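Local coordinates for protein telomerase reverse transcriptase (Candida tropicalis MYA-3404, PDB 6ZD1) that probably elongates chromosome ends by copying a template within its RNA component, as a telomerase reverse transcriptase that adds DNA repeats, at residues 127-132 with 162-167; 106-111 with 166-171; 506-509 with 513-516. All blocks are in the same frame, centred on the assembly; numbering follows the deposited sequence.

Contact 1 of 3, residues 127-132 with 162-167; sequences DDVLSG and GYINWV
Val129 and Leu130, where the short helix 126-129 gives way to loop, face Ile164 in the first half of helix 158-179, and the nearest backbone approach is 8.2 Å from Leu130 CA to Ile164 CA. Leu130 is the first residue to leave helical angles (phi -83°, psi 109°), so the last turn of the helix and the start of the loop present one side chain each. Ile164 suits its place because a beta-branched residue offers two apolar arms from a single helical position. Its CG2 meets Val129 CG1 at 4.0 Å, while its other branch, CG1, lies 3.7 Å from Leu130 CD2. Both pairs meet at a slant. In Val129 the touching methyl is the one set opposite the backbone N (chi1 175°), which carries it out to Ile164. Leu130 reaches further; its CB leaves the backbone obliquely to helix 158-179, and its CD2 closes the remaining distance. Val129 also packs on Leu124 and Phe168, which extend the apolar patch, while Leu130 rests on the side chain of Glu161 as well. Next to Val129 in the chain, Asp128 OD2 is hydrogen-bonded to Ser587 OG, linking this part of the RNA-binding domain to helix 582-596. With about 100 Å² buried between the two segments and methyl and methylene groups alone touching, the join probably rests on dispersion and the exclusion of water, with shape complementarity rather than directed bonds setting the fit.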
loop_
_atom_site.group_PDB
_atom_site.type_symbol
_atom_site.label_atom_id
_atom_site.label_comp_id
_atom_site.label_asym_id
_atom_site.label_seq_id
_atom_site.Cartn_x
_atom_site.Cartn_y
_atom_site.Cartn_z
ATOM N N ASP A 127 -20.544 -6.895 12.722
ATOM C CA ASP A 127 -20.869 -6.393 14.052
ATOM C C ASP A 127 -20.995 -4.875 14.068
ATOM O O ASP A 127 -21.715 -4.325 14.911
ATOM C CB ASP A 127 -19.811 -6.842 15.062
ATOM C CG ASP A 127 -19.738 -8.354 15.204
ATOM O OD1 ASP A 127 -19.390 -9.032 14.214
ATOM O OD2 ASP A 127 -20.017 -8.863 16.310
ATOM N N ASP A 128 -20.327 -4.190 13.138
ATOM C CA ASP A 128 -20.401 -2.738 13.037
ATOM C C ASP A 128 -21.578 -2.286 12.175
ATOM O O ASP A 128 -22.316 -1.375 12.558
ATOM C CB ASP A 128 -19.091 -2.175 12.472
ATOM C CG ASP A 128 -17.893 -2.459 13.369
ATOM O OD1 ASP A 128 -17.025 -3.271 12.971
ATOM O OD2 ASP A 128 -17.816 -1.868 14.470
ATOM N N VAL A 129 -21.773 -2.927 11.019
ATOM C CA VAL A 129 -22.835 -2.524 10.099
ATOM C C VAL A 129 -24.209 -2.747 10.712
ATOM O O VAL A 129 -25.122 -1.931 10.524
ATOM C CB VAL A 129 -22.690 -3.290 8.769
ATOM C CG1 VAL A 129 -23.849 -2.986 7.828
ATOM C CG2 VAL A 129 -21.361 -2.963 8.113
ATOM N N LEU A 130 -24.369 -3.820 11.484
ATOM C CA LEU A 130 -25.676 -4.212 11.992
ATOM C C LEU A 130 -25.995 -3.404 13.238
ATOM O O LEU A 130 -25.375 -3.592 14.291
ATOM C CB LEU A 130 -25.719 -5.708 12.290
ATOM C CG LEU A 130 -25.746 -6.625 11.062
ATOM C CD1 LEU A 130 -25.774 -8.092 11.458
ATOM C CD2 LEU A 130 -26.937 -6.293 10.189
ATOM N N SER A 131 -26.951 -2.488 13.110
ATOM C CA SER A 131 -27.540 -1.855 14.279
ATOM C C SER A 131 -29.055 -1.704 14.138
ATOM O O SER A 131 -29.651 -0.817 14.767
ATOM C CB SER A 131 -26.885 -0.501 14.557
ATOM O OG SER A 131 -25.534 -0.684 14.935
ATOM N N GLY A 132 -29.704 -2.587 13.359
ATOM C CA GLY A 132 -31.149 -2.664 13.329
ATOM C C GLY A 132 -31.617 -3.815 14.205
ATOM O O GLY A 132 -30.825 -4.649 14.636
ATOM N N GLY A 162 -26.126 -13.002 6.816
ATOM C CA GLY A 162 -25.968 -13.456 5.445
ATOM C C GLY A 162 -26.713 -12.603 4.438
ATOM O O GLY A 162 -26.263 -12.447 3.298
ATOM N N TYR A 163 -27.848 -12.027 4.841
ATOM C CA TYR A 163 -28.597 -11.159 3.940
ATOM C C TYR A 163 -27.877 -9.833 3.743
ATOM O O TYR A 163 -27.629 -9.412 2.606
ATOM C CB TYR A 163 -30.007 -10.922 4.477
ATOM C CG TYR A 163 -30.789 -9.888 3.694
ATOM C CD1 TYR A 163 -31.282 -10.180 2.429
ATOM C CD2 TYR A 163 -31.038 -8.623 4.221
ATOM C CE1 TYR A 163 -31.999 -9.242 1.706
ATOM C CE2 TYR A 163 -31.755 -7.679 3.504
ATOM C CZ TYR A 163 -32.234 -7.997 2.246
ATOM O OH TYR A 163 -32.950 -7.072 1.517
ATOM N N ILE A 164 -27.533 -9.160 4.844
ATOM C CA ILE A 164 -26.851 -7.875 4.736
ATOM C C ILE A 164 -25.517 -8.043 4.028
ATOM O O ILE A 164 -25.115 -7.198 3.218
ATOM C CB ILE A 164 -26.680 -7.239 6.128
ATOM C CG1 ILE A 164 -28.047 -6.954 6.750
ATOM C CG2 ILE A 164 -25.861 -5.963 6.029
ATOM C CD1 ILE A 164 -28.945 -6.093 5.884
ATOM N N ASN A 165 -24.821 -9.148 4.300
ATOM C CA ASN A 165 -23.570 -9.422 3.601
ATOM C C ASN A 165 -23.801 -9.508 2.096
ATOM O O ASN A 165 -23.074 -8.893 1.308
ATOM C CB ASN A 165 -22.945 -10.712 4.137
ATOM C CG ASN A 165 -21.521 -10.905 3.673
ATOM O OD1 ASN A 165 -21.264 -11.609 2.697
ATOM N ND2 ASN A 165 -20.581 -10.280 4.372
ATOM N N TRP A 166 -24.839 -10.241 1.681
ATOM C CA TRP A 166 -25.164 -10.323 0.261
ATOM C C TRP A 166 -25.588 -8.970 -0.299
ATOM O O TRP A 166 -25.328 -8.676 -1.471
ATOM C CB TRP A 166 -26.262 -11.365 0.031
ATOM C CG TRP A 166 -26.816 -11.368 -1.368
ATOM C CD1 TRP A 166 -26.265 -11.960 -2.469
ATOM C CD2 TRP A 166 -28.035 -10.754 -1.811
ATOM N NE1 TRP A 166 -27.065 -11.753 -3.568
ATOM C CE2 TRP A 166 -28.156 -11.014 -3.192
ATOM C CE3 TRP A 166 -29.033 -10.009 -1.175
ATOM C CZ2 TRP A 166 -29.237 -10.558 -3.945
ATOM C CZ3 TRP A 166 -30.104 -9.557 -1.927
ATOM C CH2 TRP A 166 -30.197 -9.835 -3.296
ATOM N N VAL A 167 -26.247 -8.135 0.508
ATOM C CA VAL A 167 -26.620 -6.806 0.029
ATOM C C VAL A 167 -25.381 -5.945 -0.196
ATOM O O VAL A 167 -25.312 -5.171 -1.159
ATOM C CB VAL A 167 -27.603 -6.134 1.005
ATOM C CG1 VAL A 167 -27.812 -4.680 0.616
ATOM C CG2 VAL A 167 -28.934 -6.873 1.017
#

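Contact 2 of 3, residues 106-111 with 166-171; sequences KVIQDR and WVFISL
Phe168 projects from helix 158-179 onto Ile108 and Arg111 of helix 104-117, a largely apolar helix-helix contact within the telomerase RNA-binding domain. The helix has a pi-type turn at 167-171, where Trp166 O accepts from both Ser170 N and Leu171 N. Val167, next in order, packs on Met90 of helix 79-93. Phe168 then carries the contact, and its large flat ring suits the span between backbones whose nearest CA atoms, those of Arg111 and Phe168, are 9.3 Å apart. Its CE2 lies 4.0 Å from Ile108 CG2, the methyl set opposite the backbone N of Ile108. On the other side of CZ, CE1 comes 3.6 Å from Arg111 O, which sits at the edge near the ring plane, where the weakly positive C-H rim should suit a carbonyl oxygen. The aliphatic root of Arg111 adds CB, 3.8 Å from Phe168 CZ. Beyond it the chain bends at chi2 and chi3 away from the ring, and NH2 forms a salt bridge with Asp114, so the arginine joins an apolar base to a polar tip. Phe115 meets the Phe168 ring edge-to-face. Leu171 ends the segment by turning back on its own helix, its CG 4.2 Å above the indole plane of Trp166 and offset toward the rim.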
loop_
_atom_site.group_PDB
_atom_site.type_symbol
_atom_site.label_atom_id
_atom_site.label_comp_id
_atom_site.label_asym_id
_atom_site.label_seq_id
_atom_site.Cartn_x
_atom_site.Cartn_y
_atom_site.Cartn_z
ATOM N N LYS A 106 -32.441 4.085 6.921
ATOM C CA LYS A 106 -31.523 5.187 7.185
ATOM C C LYS A 106 -30.189 4.674 7.710
ATOM O O LYS A 106 -29.126 5.176 7.325
ATOM C CB LYS A 106 -32.150 6.169 8.176
ATOM C CG LYS A 106 -33.410 6.856 7.669
ATOM C CD LYS A 106 -33.137 7.665 6.406
ATOM C CE LYS A 106 -33.924 7.128 5.214
ATOM N NZ LYS A 106 -33.638 7.875 3.954
ATOM N N VAL A 107 -30.225 3.671 8.588
ATOM C CA VAL A 107 -28.994 3.130 9.155
ATOM C C VAL A 107 -28.191 2.398 8.086
ATOM O O VAL A 107 -26.972 2.581 7.969
ATOM C CB VAL A 107 -29.310 2.212 10.348
ATOM C CG1 VAL A 107 -28.021 1.692 10.967
ATOM C CG2 VAL A 107 -30.147 2.952 11.380
ATOM N N ILE A 108 -28.857 1.550 7.300
ATOM C CA ILE A 108 -28.148 0.770 6.288
ATOM C C ILE A 108 -27.564 1.682 5.216
ATOM O O ILE A 108 -26.456 1.446 4.718
ATOM C CB ILE A 108 -29.078 -0.297 5.686
ATOM C CG1 ILE A 108 -29.568 -1.246 6.778
ATOM C CG2 ILE A 108 -28.359 -1.082 4.599
ATOM C CD1 ILE A 108 -30.600 -2.239 6.300
ATOM N N GLN A 109 -28.289 2.740 4.848
ATOM C CA GLN A 109 -27.772 3.664 3.843
ATOM C C GLN A 109 -26.524 4.381 4.343
ATOM O O GLN A 109 -25.577 4.598 3.577
ATOM C CB GLN A 109 -28.850 4.673 3.447
ATOM C CG GLN A 109 -29.911 4.107 2.519
ATOM C CD GLN A 109 -30.958 5.132 2.133
ATOM O OE1 GLN A 109 -31.230 6.073 2.880
ATOM N NE2 GLN A 109 -31.550 4.958 0.958
ATOM N N ASP A 110 -26.494 4.736 5.630
ATOM C CA ASP A 110 -25.297 5.351 6.192
ATOM C C ASP A 110 -24.123 4.383 6.163
ATOM O O ASP A 110 -22.983 4.785 5.901
ATOM C CB ASP A 110 -25.563 5.823 7.621
ATOM C CG ASP A 110 -26.391 7.093 7.675
ATOM O OD1 ASP A 110 -26.628 7.703 6.611
ATOM O OD2 ASP A 110 -26.804 7.480 8.788
ATOM N N ARG A 111 -24.382 3.096 6.407
ATOM C CA ARG A 111 -23.304 2.119 6.335
ATOM C C ARG A 111 -22.877 1.884 4.896
ATOM O O ARG A 111 -21.714 1.550 4.643
ATOM C CB ARG A 111 -23.727 0.799 6.983
ATOM C CG ARG A 111 -24.225 0.908 8.420
ATOM C CD ARG A 111 -23.101 1.172 9.412
ATOM N NE ARG A 111 -22.655 2.561 9.390
ATOM C CZ ARG A 111 -23.268 3.552 10.029
ATOM N NH1 ARG A 111 -24.359 3.309 10.746
ATOM N NH2 ARG A 111 -22.792 4.789 9.952
ATOM N N TRP A 166 -24.839 -10.241 1.681
ATOM C CA TRP A 166 -25.164 -10.323 0.261
ATOM C C TRP A 166 -25.588 -8.970 -0.299
ATOM O O TRP A 166 -25.328 -8.676 -1.471
ATOM C CB TRP A 166 -26.262 -11.365 0.031
ATOM C CG TRP A 166 -26.816 -11.368 -1.368
ATOM C CD1 TRP A 166 -26.265 -11.960 -2.469
ATOM C CD2 TRP A 166 -28.035 -10.754 -1.811
ATOM N NE1 TRP A 166 -27.065 -11.753 -3.568
ATOM C CE2 TRP A 166 -28.156 -11.014 -3.192
ATOM C CE3 TRP A 166 -29.033 -10.009 -1.175
ATOM C CZ2 TRP A 166 -29.237 -10.558 -3.945
ATOM C CZ3 TRP A 166 -30.104 -9.557 -1.927
ATOM C CH2 TRP A 166 -30.197 -9.835 -3.296
ATOM N N VAL A 167 -26.247 -8.135 0.508
ATOM C CA VAL A 167 -26.620 -6.806 0.029
ATOM C C VAL A 167 -25.381 -5.945 -0.196
ATOM O O VAL A 167 -25.312 -5.171 -1.159
ATOM C CB VAL A 167 -27.603 -6.134 1.005
ATOM C CG1 VAL A 167 -27.812 -4.680 0.616
ATOM C CG2 VAL A 167 -28.934 -6.873 1.017
ATOM N N PHE A 168 -24.376 -6.076 0.671
ATOM C CA PHE A 168 -23.200 -5.219 0.579
ATOM C C PHE A 168 -22.165 -5.745 -0.412
ATOM O O PHE A 168 -21.646 -4.975 -1.226
ATOM C CB PHE A 168 -22.560 -5.051 1.962
ATOM C CG PHE A 168 -23.107 -3.892 2.753
ATOM C CD1 PHE A 168 -22.339 -2.760 2.970
ATOM C CD2 PHE A 168 -24.385 -3.938 3.284
ATOM C CE1 PHE A 168 -22.835 -1.691 3.700
ATOM C CE2 PHE A 168 -24.887 -2.874 4.018
ATOM C CZ PHE A 168 -24.109 -1.748 4.225
ATOM N N ILE A 169 -21.862 -7.044 -0.373
ATOM C CA ILE A 169 -20.787 -7.565 -1.214
ATOM C C ILE A 169 -21.261 -7.918 -2.624
ATOM O O ILE A 169 -20.463 -7.875 -3.567
ATOM C CB ILE A 169 -20.107 -8.782 -0.558
ATOM C CG1 ILE A 169 -20.948 -10.050 -0.758
ATOM C CG2 ILE A 169 -19.828 -8.510 0.918
ATOM C CD1 ILE A 169 -20.243 -11.339 -0.368
ATOM N N SER A 170 -22.535 -8.270 -2.797
ATOM C CA SER A 170 -23.054 -8.614 -4.116
ATOM C C SER A 170 -23.762 -7.445 -4.783
ATOM O O SER A 170 -23.487 -7.139 -5.945
ATOM C CB SER A 170 -24.004 -9.818 -4.034
ATOM O OG SER A 170 -23.342 -10.967 -3.530
ATOM N N LEU A 171 -24.675 -6.781 -4.075
ATOM C CA LEU A 171 -25.407 -5.678 -4.687
ATOM C C LEU A 171 -24.561 -4.411 -4.759
ATOM O O LEU A 171 -24.283 -3.902 -5.850
ATOM C CB LEU A 171 -26.704 -5.417 -3.920
ATOM C CG LEU A 171 -27.794 -6.464 -4.129
ATOM C CD1 LEU A 171 -29.056 -6.076 -3.389
ATOM C CD2 LEU A 171 -28.064 -6.595 -5.605
#

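Contact 3 of 3, residues 506-509 with 513-516; sequences FITS and TLKK
Strand 503-508 leads through a short connection into helix 511-520, and the two backbones come closest where Thr508 CA lies 6.7 Å from Leu514 CA. Phe506 and Thr508, two apart on the strand, both direct their CB atoms at the helix. The Phe506 ring presents its edge to the helix backbone, with CE2 4.1 Å from Leu514 CA near the ring plane; a long aromatic side chain spans the gap from strand to helix. Its CD2 is 4.3 Å from Leu514 CD1, and Leu514 also packs on Tyr334 and Ile336 of the adjoining strand. Thr508 divides its two branches: CG2 touches Leu514 CB at 3.9 Å, while OG1, opposite the backbone N (chi1 -178°), lies 3.1 Å from Thr513 OG1. Each hydroxyl also has a partner in Asn510: Thr508 OG1 receives its backbone N-H, as in an ST turn, and Thr513 OG1 bonds to its carbonyl oxygen. Strand 503-508 forms a hairpin with 495-500, whose connecting turn in reverse transcriptases probably carries the motif C aspartates of the palm. Threonine suits position 508, where methyl joins apolar packing and hydroxyl binds backbone; at 513 the hydroxyl serves, so both hydroxyls pair with Asn510 backbone beside an apolar interface.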
loop_
_atom_site.group_PDB
_atom_site.type_symbol
_atom_site.label_atom_id
_atom_site.label_comp_id
_atom_site.label_asym_id
_atom_site.label_seq_id
_atom_site.Cartn_x
_atom_site.Cartn_y
_atom_site.Cartn_z
ATOM N N PHE A 506 21.239 17.292 2.590
ATOM C CA PHE A 506 22.629 17.413 3.006
ATOM C C PHE A 506 22.765 18.643 3.886
ATOM O O PHE A 506 22.477 19.758 3.444
ATOM C CB PHE A 506 23.561 17.509 1.798
ATOM C CG PHE A 506 24.977 17.828 2.161
ATOM C CD1 PHE A 506 25.778 16.874 2.769
ATOM C CD2 PHE A 506 25.509 19.082 1.905
ATOM C CE1 PHE A 506 27.085 17.162 3.110
ATOM C CE2 PHE A 506 26.817 19.377 2.243
ATOM C CZ PHE A 506 27.607 18.416 2.847
ATOM N N ILE A 507 23.213 18.440 5.121
ATOM C CA ILE A 507 23.375 19.506 6.100
ATOM C C ILE A 507 24.852 19.599 6.446
ATOM O O ILE A 507 25.509 18.575 6.664
ATOM C CB ILE A 507 22.531 19.252 7.359
ATOM C CG1 ILE A 507 21.067 19.018 6.978
ATOM C CG2 ILE A 507 22.643 20.424 8.324
ATOM C CD1 ILE A 507 20.198 18.588 8.137
ATOM N N THR A 508 25.376 20.821 6.475
ATOM C CA THR A 508 26.792 21.018 6.726
ATOM C C THR A 508 27.007 22.373 7.382
ATOM O O THR A 508 26.210 23.299 7.212
ATOM C CB THR A 508 27.597 20.916 5.425
ATOM O OG1 THR A 508 28.996 21.063 5.704
ATOM C CG2 THR A 508 27.158 21.996 4.446
ATOM N N SER A 509 28.087 22.468 8.157
ATOM C CA SER A 509 28.598 23.748 8.626
ATOM C C SER A 509 29.681 24.300 7.714
ATOM O O SER A 509 29.995 25.492 7.795
ATOM C CB SER A 509 29.147 23.621 10.050
ATOM O OG SER A 509 30.265 22.750 10.086
ATOM N N THR A 513 32.397 22.557 1.486
ATOM C CA THR A 513 31.852 21.254 1.127
ATOM C C THR A 513 30.408 21.358 0.658
ATOM O O THR A 513 29.920 20.450 -0.023
ATOM C CB THR A 513 31.951 20.287 2.313
ATOM O OG1 THR A 513 31.055 20.703 3.351
ATOM C CG2 THR A 513 33.374 20.259 2.867
ATOM N N LEU A 514 29.716 22.450 0.994
ATOM C CA LEU A 514 28.395 22.681 0.421
ATOM C C LEU A 514 28.488 22.885 -1.083
ATOM O O LEU A 514 27.655 22.373 -1.837
ATOM C CB LEU A 514 27.721 23.884 1.080
ATOM C CG LEU A 514 26.362 24.263 0.476
ATOM C CD1 LEU A 514 25.304 23.206 0.785
ATOM C CD2 LEU A 514 25.912 25.636 0.949
ATOM N N LYS A 515 29.502 23.626 -1.541
ATOM C CA LYS A 515 29.656 23.847 -2.975
ATOM C C LYS A 515 30.138 22.592 -3.690
ATOM O O LYS A 515 29.821 22.398 -4.868
ATOM C CB LYS A 515 30.616 25.007 -3.238
ATOM C CG LYS A 515 29.929 26.350 -3.457
ATOM C CD LYS A 515 29.110 26.356 -4.745
ATOM C CE LYS A 515 28.492 27.726 -5.002
ATOM N NZ LYS A 515 27.733 27.781 -6.284
ATOM N N LYS A 516 30.901 21.737 -3.006
ATOM C CA LYS A 516 31.286 20.456 -3.593
ATOM C C LYS A 516 30.057 19.625 -3.938
ATOM O O LYS A 516 29.935 19.103 -5.054
ATOM C CB LYS A 516 32.204 19.693 -2.638
ATOM C CG LYS A 516 33.572 20.324 -2.453
ATOM C CD LYS A 516 34.424 19.517 -1.486
ATOM C CE LYS A 516 35.816 20.108 -1.362
ATOM N NZ LYS A 516 36.509 20.130 -2.679
#

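Contacts 1 and 2 form one continuous patch in the RNA-binding domain: their centres are about 7 Å apart, both use helix 158-179, and their segments overlap at Trp166 and Val167. Val129 CG1 of contact 1 lies 3.8 Å from Phe168 CZ of contact 2, and Val129 O is 3.6 Å from Arg111 CG, so helices 104-117 and 126-129, successive in the chain, pack on the same helix and on each other. Contact 3 belongs to the reverse transcriptase domain on the opposite side of the chain's centre, about 60 Å from contact 1 and 58 Å from contact 2, centre to centre. Its strand segment, 506-509, belongs to the hairpin that probably bears catalytic aspartates.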